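Long-range contacts in cell wall binding protein cwp8 (Peptoclostridium difficile, PDB 5J6Q), which is an S-layer-associated cell wall protein that probably anchors to the cell wall of its bacterium through three CWB2 domains: residues Lys59-Gln67 with Thr179-Leu187; Arg498-Ile506 with Ile547-Gln558. All coordinates share one frame; numbering follows the deposited sequence.

Overall arrangement
Contact 1 and contact 2 lie on opposite sides of the chain's centre, their own centres about 53 Å apart, and share no helix or strand. Contact 1, in the N-terminal part, is only partly buried: a turn following helix 53-61 is tied by three straight hydrogen bonds to the end of strand 178-183, with a small apolar patch beside them. Contact 2, inside the third CWB2 domain, is a buried and largely polar junction where helix 498-509 meets edge strand 547-549 and the start of helix 556-565. At contact 1 the cross-segment hydrogen bonds use backbone groups and one asparagine amide, whereas the interior of contact 2 is held by side-chain amides and a folded lysine, with a serine-aspartate bond at its more exposed margin.

Contact 1. Residues Lys59-Gln67 with Thr179-Leu187; sequences KINSLTEGQ and TVTVKNADL
Asn184 grips the turn after helix 53-61 at three points. Its CG lies anti to the backbone N (chi1 173°), which carries the amide to the carbonyl of Leu63; ND2 donates to Leu63 O over 3.0 Å with an N-H...O angle of 171°. Leu63 O lies in the plane of this amide, while ND2 stands above the carbonyl plane of Leu63. The backbone of Asn184 supplies the other two bonds: its O accepts from Gly66 N at 3.0 Å, and its N donates to Gln67 O at 3.2 Å. Together they clasp the type II turn Thr64-Gln67, whose positive-phi position is filled by Gly66. Gln67 also folds back, its OE1 accepting from Thr64 N (2.9 Å) and so bracing the turn from within. The tightly packed side is apolar: CG1 of Ile60 meets CG1 of Val182 at 3.9 Å, the two side chains crossing at about a right angle, and Leu63 CD1 lies 4.2 Å from the same Val182 CG1. The other side is loose, with Thr64 and Glu65 pointing away from the strand at the exposed surface. Val182 also packs on Leu15 of helix 13-24. Backbone pairing of Val182 with Leu69 and Lys183 with Val7 sets strand 178-183 between strands 68-75 and 5-8 in the mixed sheet; Asn184 follows directly after it, just before strand 186-191 of the next sheet.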
ATOM      1  N   LYS A  59     -29.470  -2.292 -17.392  1.00 35.94           N
ATOM      2  CA  LYS A  59     -28.211  -2.824 -17.912  1.00 42.75           C
ATOM      3  C   LYS A  59     -27.208  -2.814 -16.802  1.00 43.40           C
ATOM      4  O   LYS A  59     -26.500  -3.808 -16.610  1.00 43.26           O
ATOM      5  CB  LYS A  59     -27.750  -2.012 -19.166  1.00 45.42           C
ATOM      6  CG  LYS A  59     -28.633  -2.437 -20.431  1.00 42.62           C
ATOM      7  CD  LYS A  59     -28.106  -1.827 -21.780  1.00 34.66           C
ATOM      8  CE  LYS A  59     -29.060  -2.237 -22.909  1.00 33.77           C
ATOM      9  NZ  LYS A  59     -28.638  -1.615 -24.184  1.00 37.36           N
ATOM     10  N   ILE A  60     -27.169  -1.722 -16.034  1.00 41.48           N
ATOM     11  CA  ILE A  60     -26.277  -1.648 -14.897  1.00 40.92           C
ATOM     12  C   ILE A  60     -26.565  -2.779 -13.898  1.00 46.00           C
ATOM     13  O   ILE A  60     -25.607  -3.370 -13.358  1.00 48.99           O
ATOM     14  CB  ILE A  60     -26.421  -0.257 -14.205  1.00 43.77           C
ATOM     15  CG1 ILE A  60     -25.707   0.864 -15.012  1.00 37.09           C
ATOM     16  CG2 ILE A  60     -25.829  -0.343 -12.789  1.00 45.10           C
ATOM     17  CD1 ILE A  60     -26.084   2.290 -14.442  1.00 37.47           C
ATOM     18  N   ASN A  61     -27.868  -3.106 -13.652  1.00 46.54           N
ATOM     19  CA  ASN A  61     -28.232  -4.156 -12.681  1.00 41.65           C
ATOM     20  C   ASN A  61     -27.970  -5.530 -13.186  1.00 46.06           C
ATOM     21  O   ASN A  61     -27.766  -6.431 -12.382  1.00 49.51           O
ATOM     22  CB  ASN A  61     -29.674  -4.070 -12.311  1.00 47.08           C
ATOM     23  CG  ASN A  61     -29.918  -2.862 -11.417  1.00 51.65           C
ATOM     24  OD1 ASN A  61     -31.079  -2.555 -11.120  1.00 50.56           O
ATOM     25  ND2 ASN A  61     -28.889  -2.142 -10.975  1.00 47.53           N
ATOM     26  N   SER A  62     -27.906  -5.720 -14.488  1.00 45.74           N
ATOM     27  CA  SER A  62     -27.705  -7.098 -14.965  1.00 44.28           C
ATOM     28  C   SER A  62     -26.176  -7.426 -15.020  1.00 48.49           C
ATOM     29  O   SER A  62     -25.756  -8.522 -15.413  1.00 53.39           O
ATOM     30  CB  SER A  62     -28.310  -7.206 -16.347  1.00 48.34           C
ATOM     31  OG  SER A  62     -27.422  -6.549 -17.242  1.00 56.12           O
ATOM     32  N   LEU A  63     -25.360  -6.474 -14.604  1.00 51.82           N
ATOM     33  CA  LEU A  63     -23.918  -6.700 -14.623  1.00 54.92           C
ATOM     34  C   LEU A  63     -23.456  -7.737 -13.548  1.00 50.17           C
ATOM     35  O   LEU A  63     -23.757  -7.546 -12.358  1.00 42.72           O
ATOM     36  CB  LEU A  63     -23.219  -5.381 -14.346  1.00 52.14           C
ATOM     37  CG  LEU A  63     -23.185  -4.436 -15.475  1.00 49.65           C
ATOM     38  CD1 LEU A  63     -22.482  -3.162 -14.947  1.00 44.65           C
ATOM     39  CD2 LEU A  63     -22.418  -5.051 -16.722  1.00 44.31           C
ATOM     40  N   THR A  64     -22.816  -8.903 -13.955  1.00 46.52           N
ATOM     41  CA  THR A  64     -22.323  -9.766 -12.858  1.00 47.51           C
ATOM     42  C   THR A  64     -20.927  -9.263 -12.335  1.00 51.96           C
ATOM     43  O   THR A  64     -20.350  -8.317 -12.889  1.00 52.18           O
ATOM     44  CB  THR A  64     -22.211 -11.243 -13.210  1.00 49.55           C
ATOM     45  OG1 THR A  64     -21.434 -11.401 -14.398  1.00 50.76           O
ATOM     46  CG2 THR A  64     -23.540 -11.861 -13.345  1.00 52.63           C
ATOM     47  N   GLU A  65     -20.398  -9.895 -11.229  1.00 56.65           N
ATOM     48  CA  GLU A  65     -19.109  -9.536 -10.625  1.00 59.07           C
ATOM     49  C   GLU A  65     -18.019  -9.378 -11.640  1.00 57.84           C
ATOM     50  O   GLU A  65     -17.808 -10.275 -12.450  1.00 58.62           O
ATOM     51  CB  GLU A  65     -18.681 -10.593  -9.600  1.00 67.78           C
ATOM     52  CG  GLU A  65     -19.631 -10.676  -8.414  1.00 78.86           C
ATOM     53  CD  GLU A  65     -19.688 -12.075  -7.842  1.00 94.85           C
ATOM     54  OE1 GLU A  65     -19.244 -12.243  -6.676  1.00 99.06           O
ATOM     55  OE2 GLU A  65     -20.170 -13.002  -8.564  1.00 97.62           O
ATOM     56  N   GLY A  66     -17.356  -8.236 -11.638  1.00 55.36           N
ATOM     57  CA  GLY A  66     -16.269  -8.040 -12.589  1.00 60.59           C
ATOM     58  C   GLY A  66     -16.678  -7.376 -13.894  1.00 63.55           C
ATOM     59  O   GLY A  66     -15.913  -6.609 -14.475  1.00 65.81           O
ATOM     60  N   GLN A  67     -17.905  -7.659 -14.360  1.00 62.06           N
ATOM     61  CA  GLN A  67     -18.403  -7.086 -15.627  1.00 56.71           C
ATOM     62  C   GLN A  67     -18.564  -5.577 -15.565  1.00 49.77           C
ATOM     63  O   GLN A  67     -18.869  -4.992 -14.521  1.00 49.38           O
ATOM     64  CB  GLN A  67     -19.757  -7.734 -15.990  1.00 55.68           C
ATOM     65  CG  GLN A  67     -19.595  -9.187 -16.447  1.00 64.27           C
ATOM     66  CD  GLN A  67     -20.849  -9.670 -17.151  1.00 71.82           C
ATOM     67  OE1 GLN A  67     -21.994  -9.466 -16.670  1.00 70.84           O
ATOM     68  NE2 GLN A  67     -20.668 -10.309 -18.304  1.00 71.12           N
ATOM     69  N   THR A 179     -17.165   9.430 -21.248  1.00 54.09           N
ATOM     70  CA  THR A 179     -17.463   8.050 -20.984  1.00 52.21           C
ATOM     71  C   THR A 179     -17.438   7.765 -19.563  1.00 54.84           C
ATOM     72  O   THR A 179     -16.488   8.147 -18.847  1.00 55.82           O
ATOM     73  CB  THR A 179     -16.433   7.132 -21.666  1.00 49.13           C
ATOM     74  OG1 THR A 179     -16.573   7.331 -23.058  1.00 47.93           O
ATOM     75  CG2 THR A 179     -16.660   5.638 -21.313  1.00 46.25           C
ATOM     76  N   VAL A 180     -18.465   7.074 -19.129  1.00 48.42           N
ATOM     77  CA  VAL A 180     -18.511   6.730 -17.760  1.00 45.27           C
ATOM     78  C   VAL A 180     -18.542   5.232 -17.764  1.00 46.44           C
ATOM     79  O   VAL A 180     -19.409   4.595 -18.406  1.00 43.89           O
ATOM     80  CB  VAL A 180     -19.787   7.326 -17.090  1.00 52.53           C
ATOM     81  CG1 VAL A 180     -19.840   6.935 -15.619  1.00 48.45           C
ATOM     82  CG2 VAL A 180     -19.836   8.853 -17.281  1.00 50.67           C
ATOM     83  N   THR A 181     -17.668   4.652 -17.036  1.00 43.95           N
ATOM     84  CA  THR A 181     -17.625   3.199 -17.031  1.00 45.64           C
ATOM     85  C   THR A 181     -18.265   2.813 -15.822  1.00 45.64           C
ATOM     86  O   THR A 181     -17.995   3.464 -14.809  1.00 45.68           O
ATOM     87  CB  THR A 181     -16.145   2.748 -17.096  1.00 47.03           C
ATOM     88  OG1 THR A 181     -15.597   3.333 -18.304  1.00 45.06           O
ATOM     89  CG2 THR A 181     -16.002   1.242 -17.061  1.00 44.33           C
ATOM     90  N   VAL A 182     -19.145   1.797 -15.876  1.00 45.05           N
ATOM     91  CA  VAL A 182     -19.842   1.364 -14.673  1.00 49.45           C
ATOM     92  C   VAL A 182     -19.427  -0.039 -14.416  1.00 53.19           C
ATOM     93  O   VAL A 182     -19.541  -0.859 -15.342  1.00 51.84           O
ATOM     94  CB  VAL A 182     -21.415   1.458 -14.795  1.00 48.43           C
ATOM     95  CG1 VAL A 182     -22.046   0.818 -13.583  1.00 39.86           C
ATOM     96  CG2 VAL A 182     -21.865   2.930 -14.877  1.00 46.41           C
ATOM     97  N   LYS A 183     -18.962  -0.336 -13.155  1.00 52.16           N
ATOM     98  CA  LYS A 183     -18.444  -1.664 -12.835  1.00 49.81           C
ATOM     99  C   LYS A 183     -19.087  -2.292 -11.660  1.00 48.77           C
ATOM    100  O   LYS A 183     -19.266  -1.626 -10.632  1.00 46.68           O
ATOM    101  CB  LYS A 183     -16.920  -1.621 -12.461  1.00 53.59           C
ATOM    102  CG  LYS A 183     -16.011  -0.839 -13.360  1.00 57.75           C
ATOM    103  CD  LYS A 183     -14.523  -1.127 -12.938  1.00 62.92           C
ATOM    104  CE  LYS A 183     -13.490  -0.426 -13.799  1.00 63.47           C
ATOM    105  NZ  LYS A 183     -12.106  -0.458 -13.184  1.00 67.30           N
ATOM    106  N   ASN A 184     -19.442  -3.570 -11.761  1.00 47.60           N
ATOM    107  CA  ASN A 184     -19.940  -4.185 -10.550  1.00 49.35           C
ATOM    108  C   ASN A 184     -18.650  -4.691  -9.799  1.00 54.67           C
ATOM    109  O   ASN A 184     -18.145  -5.787 -10.024  1.00 57.30           O
ATOM    110  CB  ASN A 184     -20.890  -5.267 -10.872  1.00 50.62           C
ATOM    111  CG  ASN A 184     -21.327  -6.071  -9.689  1.00 54.77           C
ATOM    112  OD1 ASN A 184     -20.810  -5.910  -8.583  1.00 57.97           O
ATOM    113  ND2 ASN A 184     -22.283  -6.997  -9.844  1.00 55.58           N
ATOM    114  N   ALA A 185     -18.140  -3.844  -8.913  1.00 60.00           N
ATOM    115  CA  ALA A 185     -16.906  -4.109  -8.160  1.00 62.63           C
ATOM    116  C   ALA A 185     -16.770  -3.070  -7.088  1.00 62.47           C
ATOM    117  O   ALA A 185     -17.507  -2.072  -7.104  1.00 65.44           O
ATOM    118  CB  ALA A 185     -15.693  -4.037  -9.085  1.00 58.75           C
ATOM    119  N   ASP A 186     -15.825  -3.289  -6.161  1.00 66.63           N
ATOM    120  CA  ASP A 186     -15.556  -2.371  -5.056  1.00 67.07           C
ATOM    121  C   ASP A 186     -14.392  -1.531  -5.471  1.00 66.10           C
ATOM    122  O   ASP A 186     -13.328  -2.085  -5.763  1.00 65.24           O
ATOM    123  CB  ASP A 186     -15.246  -3.177  -3.783  1.00 75.89           C
ATOM    124  CG  ASP A 186     -16.457  -3.965  -3.331  1.00 92.62           C
ATOM    125  OD1 ASP A 186     -16.395  -5.215  -3.361  1.00 96.20           O
ATOM    126  OD2 ASP A 186     -17.483  -3.327  -2.959  1.00 98.48           O
ATOM    127  N   LEU A 187     -14.548  -0.203  -5.492  1.00 62.70           N
ATOM    128  CA  LEU A 187     -13.500   0.671  -5.968  1.00 62.42           C
ATOM    129  C   LEU A 187     -13.016   1.648  -4.892  1.00 71.81           C
ATOM    130  O   LEU A 187     -13.810   2.064  -4.029  1.00 70.63           O
ATOM    131  CB  LEU A 187     -14.033   1.474  -7.152  1.00 65.00           C
ATOM    132  CG  LEU A 187     -14.949   0.704  -8.115  1.00 62.68           C
ATOM    133  CD1 LEU A 187     -15.636   1.705  -9.074  1.00 57.91           C
ATOM    134  CD2 LEU A 187     -14.098  -0.307  -8.855  1.00 60.93           C
TER

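Contact 2. Residues Arg498-Ile506 with Ile547-Gln558; sequences RKDTNAKVI and IVLTTEELSKSQ. With SO4 (sulfate ion), chain B; SO4 (sulfate ion), chain C.
In the α/β fold of the third CWB2 domain, Asn502 and Gln558 join helix 498-509 to edge strand 547-549 of the parallel sheet and to the start of helix 556-565, whose N-cap is Ser555. The amide of Asn502 reads the strand backbone with both ends: ND2, also bonded to Ser432 OG, donates almost straight to Ile547 O (3.0 Å, 178°), in the plane of that carbonyl, while OD1 accepts from Leu549 N at 2.9 Å, from above the plane of the side-chain carbonyl. A second donor, Gln558 NE2, reaches OD1 at 3.0 Å from the same face, the two amide planes standing 77° apart. Gln558 is itself fixed in rotation, because NE2 also donates to Leu549 O and OE1 accepts from Ser555 N on a lone pair. Across this amide runs Lys499, bent at its last two torsions; the double bend brings NZ to Thr550 OG1 at 2.6 Å, with weak bonds to Leu549 O and Gln558 OE1 and a long, weak ion pair to Asp521. The buried ammonium is thus ringed by oxygens. Nearer the surface, Ser557 OG donates to Asp500 OD1 (2.6 Å), nearly along its C-O axis. A sulfate, probably from the crystallisation liquor, takes hydrogen bonds from Lys556 N and Ser557 N at the helix start; another sits at the edge of the Arg498 guanidinium. Apolar packing closes the far end, where Ile506 CD1 meets Val548 CG2 at 3.8 Å. Ala503 and Ile506 also touch Val561 of helix 556-565, strand 547-549 pairs with strand 516-519, and Val548 packs on Ile587 of helix 581-590.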
ATOM      1  N   ARG A 498      23.265   0.283  25.457  1.00 36.46           N
ATOM      2  CA  ARG A 498      22.636  -0.859  24.842  1.00 34.56           C
ATOM      3  C   ARG A 498      22.780  -0.930  23.284  1.00 32.42           C
ATOM      4  O   ARG A 498      22.721  -2.037  22.755  1.00 32.79           O
ATOM      5  CB  ARG A 498      21.110  -0.858  25.217  1.00 32.79           C
ATOM      6  CG  ARG A 498      20.322   0.127  24.360  1.00 28.30           C
ATOM      7  CD  ARG A 498      18.927   0.345  24.937  1.00 28.91           C
ATOM      8  NE  ARG A 498      18.966   0.673  26.383  1.00 38.32           N
ATOM      9  CZ  ARG A 498      17.918   0.562  27.211  1.00 39.81           C
ATOM     10  NH1 ARG A 498      16.762   0.098  26.770  1.00 38.28           N
ATOM     11  NH2 ARG A 498      18.013   0.966  28.467  1.00 37.78           N
ATOM     12  N   LYS A 499      22.942   0.231  22.593  1.00 29.65           N
ATOM     13  CA  LYS A 499      23.082   0.262  21.174  1.00 27.44           C
ATOM     14  C   LYS A 499      24.582  -0.188  20.880  1.00 31.71           C
ATOM     15  O   LYS A 499      24.785  -0.959  19.915  1.00 29.28           O
ATOM     16  CB  LYS A 499      22.771   1.614  20.529  1.00 24.82           C
ATOM     17  CG  LYS A 499      21.297   1.952  20.698  1.00 39.82           C
ATOM     18  CD  LYS A 499      20.989   3.329  20.380  1.00 46.84           C
ATOM     19  CE  LYS A 499      20.802   3.425  18.897  1.00 57.28           C
ATOM     20  NZ  LYS A 499      19.608   2.711  18.471  1.00 59.09           N
ATOM     21  N   ASP A 500      25.548   0.253  21.684  1.00 32.22           N
ATOM     22  CA  ASP A 500      26.921  -0.226  21.526  1.00 32.73           C
ATOM     23  C   ASP A 500      27.000  -1.707  21.843  1.00 32.96           C
ATOM     24  O   ASP A 500      27.681  -2.416  21.153  1.00 33.19           O
ATOM     25  CB  ASP A 500      27.902   0.540  22.372  1.00 36.23           C
ATOM     26  CG  ASP A 500      27.875   1.985  22.061  1.00 54.03           C
ATOM     27  OD1 ASP A 500      27.677   2.340  20.821  1.00 49.91           O
ATOM     28  OD2 ASP A 500      27.964   2.797  23.036  1.00 57.79           O
ATOM     29  N   THR A 501      26.313  -2.198  22.852  1.00 33.58           N
ATOM     30  CA  THR A 501      26.316  -3.674  23.049  1.00 32.68           C
ATOM     31  C   THR A 501      25.727  -4.422  21.851  1.00 34.50           C
ATOM     32  O   THR A 501      26.250  -5.485  21.432  1.00 31.64           O
ATOM     33  CB  THR A 501      25.496  -3.998  24.265  1.00 36.73           C
ATOM     34  OG1 THR A 501      26.086  -3.290  25.388  1.00 39.61           O
ATOM     35  CG2 THR A 501      25.360  -5.494  24.527  1.00 31.62           C
ATOM     36  N   ASN A 502      24.581  -3.927  21.344  1.00 32.61           N
ATOM     37  CA  ASN A 502      23.942  -4.563  20.202  1.00 27.89           C
ATOM     38  C   ASN A 502      24.950  -4.564  19.087  1.00 32.49           C
ATOM     39  O   ASN A 502      25.123  -5.652  18.479  1.00 31.13           O
ATOM     40  CB  ASN A 502      22.697  -3.838  19.776  1.00 30.34           C
ATOM     41  CG  ASN A 502      21.895  -4.463  18.716  1.00 28.42           C
ATOM     42  OD1 ASN A 502      21.658  -3.801  17.635  1.00 28.95           O
ATOM     43  ND2 ASN A 502      21.395  -5.639  18.924  1.00 26.94           N
ATOM     44  N   ALA A 503      25.632  -3.402  18.792  1.00 27.57           N
ATOM     45  CA  ALA A 503      26.664  -3.421  17.739  1.00 32.75           C
ATOM     46  C   ALA A 503      27.734  -4.481  18.028  1.00 34.77           C
ATOM     47  O   ALA A 503      28.111  -5.190  17.078  1.00 29.33           O
ATOM     48  CB  ALA A 503      27.371  -2.033  17.535  1.00 32.40           C
ATOM     49  N   LYS A 504      28.270  -4.630  19.310  1.00 34.95           N
ATOM     50  CA  LYS A 504      29.298  -5.733  19.522  1.00 32.32           C
ATOM     51  C   LYS A 504      28.799  -7.141  19.292  1.00 39.22           C
ATOM     52  O   LYS A 504      29.564  -7.966  18.747  1.00 35.58           O
ATOM     53  CB  LYS A 504      29.929  -5.619  20.926  1.00 34.34           C
ATOM     54  CG  LYS A 504      30.749  -4.315  20.977  1.00 43.50           C
ATOM     55  CD  LYS A 504      31.154  -3.857  22.396  1.00 46.87           C
ATOM     56  CE  LYS A 504      32.558  -3.217  22.344  1.00 50.31           C
ATOM     57  NZ  LYS A 504      33.201  -3.329  23.703  1.00 70.31           N
ATOM     58  N   VAL A 505      27.506  -7.478  19.674  1.00 37.80           N
ATOM     59  CA  VAL A 505      26.997  -8.829  19.392  1.00 30.53           C
ATOM     60  C   VAL A 505      26.962  -9.059  17.856  1.00 36.87           C
ATOM     61  O   VAL A 505      27.365 -10.153  17.351  1.00 36.41           O
ATOM     62  CB  VAL A 505      25.560  -8.890  19.992  1.00 29.81           C
ATOM     63  CG1 VAL A 505      24.791 -10.183  19.549  1.00 27.76           C
ATOM     64  CG2 VAL A 505      25.673  -8.911  21.490  1.00 25.06           C
ATOM     65  N   ILE A 506      26.444  -8.037  17.121  1.00 31.76           N
ATOM     66  CA  ILE A 506      26.348  -8.149  15.677  1.00 36.60           C
ATOM     67  C   ILE A 506      27.778  -8.304  15.086  1.00 39.81           C
ATOM     68  O   ILE A 506      28.003  -9.161  14.213  1.00 34.72           O
ATOM     69  CB  ILE A 506      25.600  -6.946  15.026  1.00 39.95           C
ATOM     70  CG1 ILE A 506      24.052  -6.951  15.295  1.00 40.69           C
ATOM     71  CG2 ILE A 506      25.846  -7.061  13.508  1.00 45.01           C
ATOM     72  CD1 ILE A 506      23.392  -5.483  15.335  1.00 40.50           C
ATOM     73  N   ILE A 547      19.117  -9.234  15.442  1.00 30.04           N
ATOM     74  CA  ILE A 547      18.067  -8.289  15.679  1.00 27.70           C
ATOM     75  C   ILE A 547      18.825  -6.962  15.957  1.00 27.32           C
ATOM     76  O   ILE A 547      19.571  -6.882  16.909  1.00 28.00           O
ATOM     77  CB  ILE A 547      17.147  -8.655  16.852  1.00 32.66           C
ATOM     78  CG1 ILE A 547      16.339  -9.906  16.489  1.00 29.38           C
ATOM     79  CG2 ILE A 547      16.125  -7.374  17.148  1.00 27.54           C
ATOM     80  CD1 ILE A 547      15.404 -10.454  17.626  1.00 31.69           C
ATOM     81  N   VAL A 548      18.710  -5.994  15.075  1.00 24.50           N
ATOM     82  CA  VAL A 548      19.325  -4.701  15.351  1.00 25.23           C
ATOM     83  C   VAL A 548      18.323  -4.003  16.364  1.00 26.57           C
ATOM     84  O   VAL A 548      17.128  -3.928  16.064  1.00 27.53           O
ATOM     85  CB  VAL A 548      19.380  -3.934  13.998  1.00 25.70           C
ATOM     86  CG1 VAL A 548      19.754  -2.412  14.194  1.00 22.90           C
ATOM     87  CG2 VAL A 548      20.415  -4.638  13.067  1.00 27.56           C
ATOM     88  N   LEU A 549      18.789  -3.505  17.518  1.00 25.32           N
ATOM     89  CA  LEU A 549      17.799  -2.842  18.415  1.00 25.61           C
ATOM     90  C   LEU A 549      17.912  -1.325  18.245  1.00 36.26           C
ATOM     91  O   LEU A 549      18.961  -0.677  18.533  1.00 31.41           O
ATOM     92  CB  LEU A 549      18.090  -3.193  19.859  1.00 26.72           C
ATOM     93  CG  LEU A 549      17.849  -4.673  20.182  1.00 32.94           C
ATOM     94  CD1 LEU A 549      18.368  -4.927  21.598  1.00 29.05           C
ATOM     95  CD2 LEU A 549      16.349  -5.094  20.014  1.00 26.59           C
ATOM     96  N   THR A 550      16.803  -0.747  17.710  1.00 34.94           N
ATOM     97  CA  THR A 550      16.807   0.679  17.639  1.00 33.51           C
ATOM     98  C   THR A 550      15.361   1.230  17.607  1.00 34.70           C
ATOM     99  O   THR A 550      14.465   0.555  17.073  1.00 32.77           O
ATOM    100  CB  THR A 550      17.529   1.182  16.368  1.00 35.01           C
ATOM    101  OG1 THR A 550      17.845   2.584  16.565  1.00 35.37           O
ATOM    102  CG2 THR A 550      16.664   1.098  15.170  1.00 27.36           C
ATOM    103  N   THR A 551      15.155   2.456  18.174  1.00 32.22           N
ATOM    104  CA  THR A 551      13.828   3.091  18.016  1.00 31.88           C
ATOM    105  C   THR A 551      13.967   4.273  17.108  1.00 33.04           C
ATOM    106  O   THR A 551      13.199   4.456  16.186  1.00 33.29           O
ATOM    107  CB  THR A 551      13.231   3.543  19.379  1.00 36.61           C
ATOM    108  OG1 THR A 551      13.189   2.407  20.209  1.00 37.52           O
ATOM    109  CG2 THR A 551      11.768   4.079  19.209  1.00 37.41           C
ATOM    110  N   GLU A 552      14.945   5.132  17.393  1.00 35.82           N
ATOM    111  CA  GLU A 552      15.162   6.263  16.553  1.00 36.69           C
ATOM    112  C   GLU A 552      16.362   5.864  15.629  1.00 46.42           C
ATOM    113  O   GLU A 552      16.512   4.659  15.284  1.00 48.77           O
ATOM    114  CB  GLU A 552      15.464   7.550  17.354  1.00 46.46           C
ATOM    115  CG  GLU A 552      14.840   7.537  18.747  1.00 59.78           C
ATOM    116  CD  GLU A 552      13.938   8.739  18.985  1.00 76.98           C
ATOM    117  OE1 GLU A 552      14.290   9.600  19.828  1.00 81.34           O
ATOM    118  OE2 GLU A 552      12.883   8.810  18.333  1.00 79.77           O
ATOM    119  N   GLU A 553      17.174   6.813  15.193  1.00 44.63           N
ATOM    120  CA  GLU A 553      18.296   6.412  14.319  1.00 47.62           C
ATOM    121  C   GLU A 553      19.352   5.550  15.004  1.00 40.43           C
ATOM    122  O   GLU A 553      19.553   5.539  16.217  1.00 32.96           O
ATOM    123  CB  GLU A 553      18.987   7.668  13.648  1.00 54.78           C
ATOM    124  CG  GLU A 553      19.786   8.535  14.635  1.00 65.55           C
ATOM    125  CD  GLU A 553      20.828   9.459  13.934  1.00 82.46           C
ATOM    126  OE1 GLU A 553      21.618  10.119  14.655  1.00 85.33           O
ATOM    127  OE2 GLU A 553      20.865   9.526  12.659  1.00 86.93           O
ATOM    128  N   LEU A 554      20.040   4.774  14.168  1.00 39.30           N
ATOM    129  CA  LEU A 554      21.154   3.923  14.614  1.00 37.09           C
ATOM    130  C   LEU A 554      22.252   4.644  15.262  1.00 36.44           C
ATOM    131  O   LEU A 554      22.528   5.772  14.914  1.00 36.60           O
ATOM    132  CB  LEU A 554      21.849   3.289  13.412  1.00 38.87           C
ATOM    133  CG  LEU A 554      21.058   2.284  12.618  1.00 44.39           C
ATOM    134  CD1 LEU A 554      21.968   1.598  11.545  1.00 42.62           C
ATOM    135  CD2 LEU A 554      20.544   1.279  13.506  1.00 38.24           C
ATOM    136  N   SER A 555      22.884   4.031  16.224  1.00 37.38           N
ATOM    137  CA  SER A 555      24.095   4.666  16.633  1.00 32.89           C
ATOM    138  C   SER A 555      25.150   4.507  15.522  1.00 33.31           C
ATOM    139  O   SER A 555      25.009   3.641  14.613  1.00 31.14           O
ATOM    140  CB  SER A 555      24.648   4.011  17.902  1.00 30.81           C
ATOM    141  OG  SER A 555      25.235   2.727  17.673  1.00 35.08           O
ATOM    142  N   LYS A 556      26.219   5.326  15.625  1.00 34.39           N
ATOM    143  CA  LYS A 556      27.352   5.229  14.750  1.00 38.48           C
ATOM    144  C   LYS A 556      27.972   3.862  14.914  1.00 37.21           C
ATOM    145  O   LYS A 556      28.292   3.216  13.872  1.00 36.44           O
ATOM    146  CB  LYS A 556      28.374   6.373  15.083  1.00 42.99           C
ATOM    147  CG  LYS A 556      27.981   7.661  14.370  1.00 52.10           C
ATOM    148  CD  LYS A 556      29.136   8.678  14.309  1.00 70.97           C
ATOM    149  CE  LYS A 556      29.442   9.287  15.665  1.00 84.06           C
ATOM    150  NZ  LYS A 556      28.504  10.387  16.031  1.00 94.49           N
ATOM    151  N   SER A 557      28.150   3.396  16.156  1.00 31.10           N
ATOM    152  CA  SER A 557      28.720   2.034  16.384  1.00 37.53           C
ATOM    153  C   SER A 557      27.878   0.932  15.624  1.00 38.59           C
ATOM    154  O   SER A 557      28.418  -0.000  15.001  1.00 41.84           O
ATOM    155  CB  SER A 557      28.780   1.747  17.887  1.00 38.71           C
ATOM    156  OG  SER A 557      27.417   1.713  18.329  1.00 47.92           O
ATOM    157  N   GLN A 558      26.524   1.082  15.599  1.00 36.43           N
ATOM    158  CA  GLN A 558      25.666   0.166  14.850  1.00 26.56           C
ATOM    159  C   GLN A 558      25.788   0.342  13.374  1.00 25.58           C
ATOM    160  O   GLN A 558      25.883  -0.669  12.625  1.00 25.58           O
ATOM    161  CB  GLN A 558      24.175   0.339  15.224  1.00 26.92           C
ATOM    162  CG  GLN A 558      23.882  -0.276  16.652  1.00 31.26           C
ATOM    163  CD  GLN A 558      22.412   0.174  17.091  1.00 28.65           C
ATOM    164  OE1 GLN A 558      22.036   1.286  16.856  1.00 29.67           O
ATOM    165  NE2 GLN A 558      21.522  -0.776  17.564  1.00 23.20           N
TER
HETATM  166  S   SO4 B 701      27.605   6.910  18.726  1.00 65.32           S
HETATM  167  O1  SO4 B 701      28.951   7.679  18.613  1.00 64.86           O
HETATM  168  O2  SO4 B 701      26.559   7.586  17.809  1.00 60.70           O
HETATM  169  O3  SO4 B 701      27.136   6.997  20.147  1.00 67.98           O
HETATM  170  O4  SO4 B 701      27.867   5.373  18.429  1.00 58.98           O
HETATM  171  S   SO4 C 702      21.698   2.335  28.466  1.00 52.82           S
HETATM  172  O1  SO4 C 702      21.844   3.624  27.885  1.00 53.00           O
HETATM  173  O2  SO4 C 702      22.737   2.104  29.304  1.00 53.29           O
HETATM  174  O3  SO4 C 702      21.623   1.284  27.407  1.00 52.83           O
HETATM  175  O4  SO4 C 702      20.461   2.327  29.236  1.00 59.46           O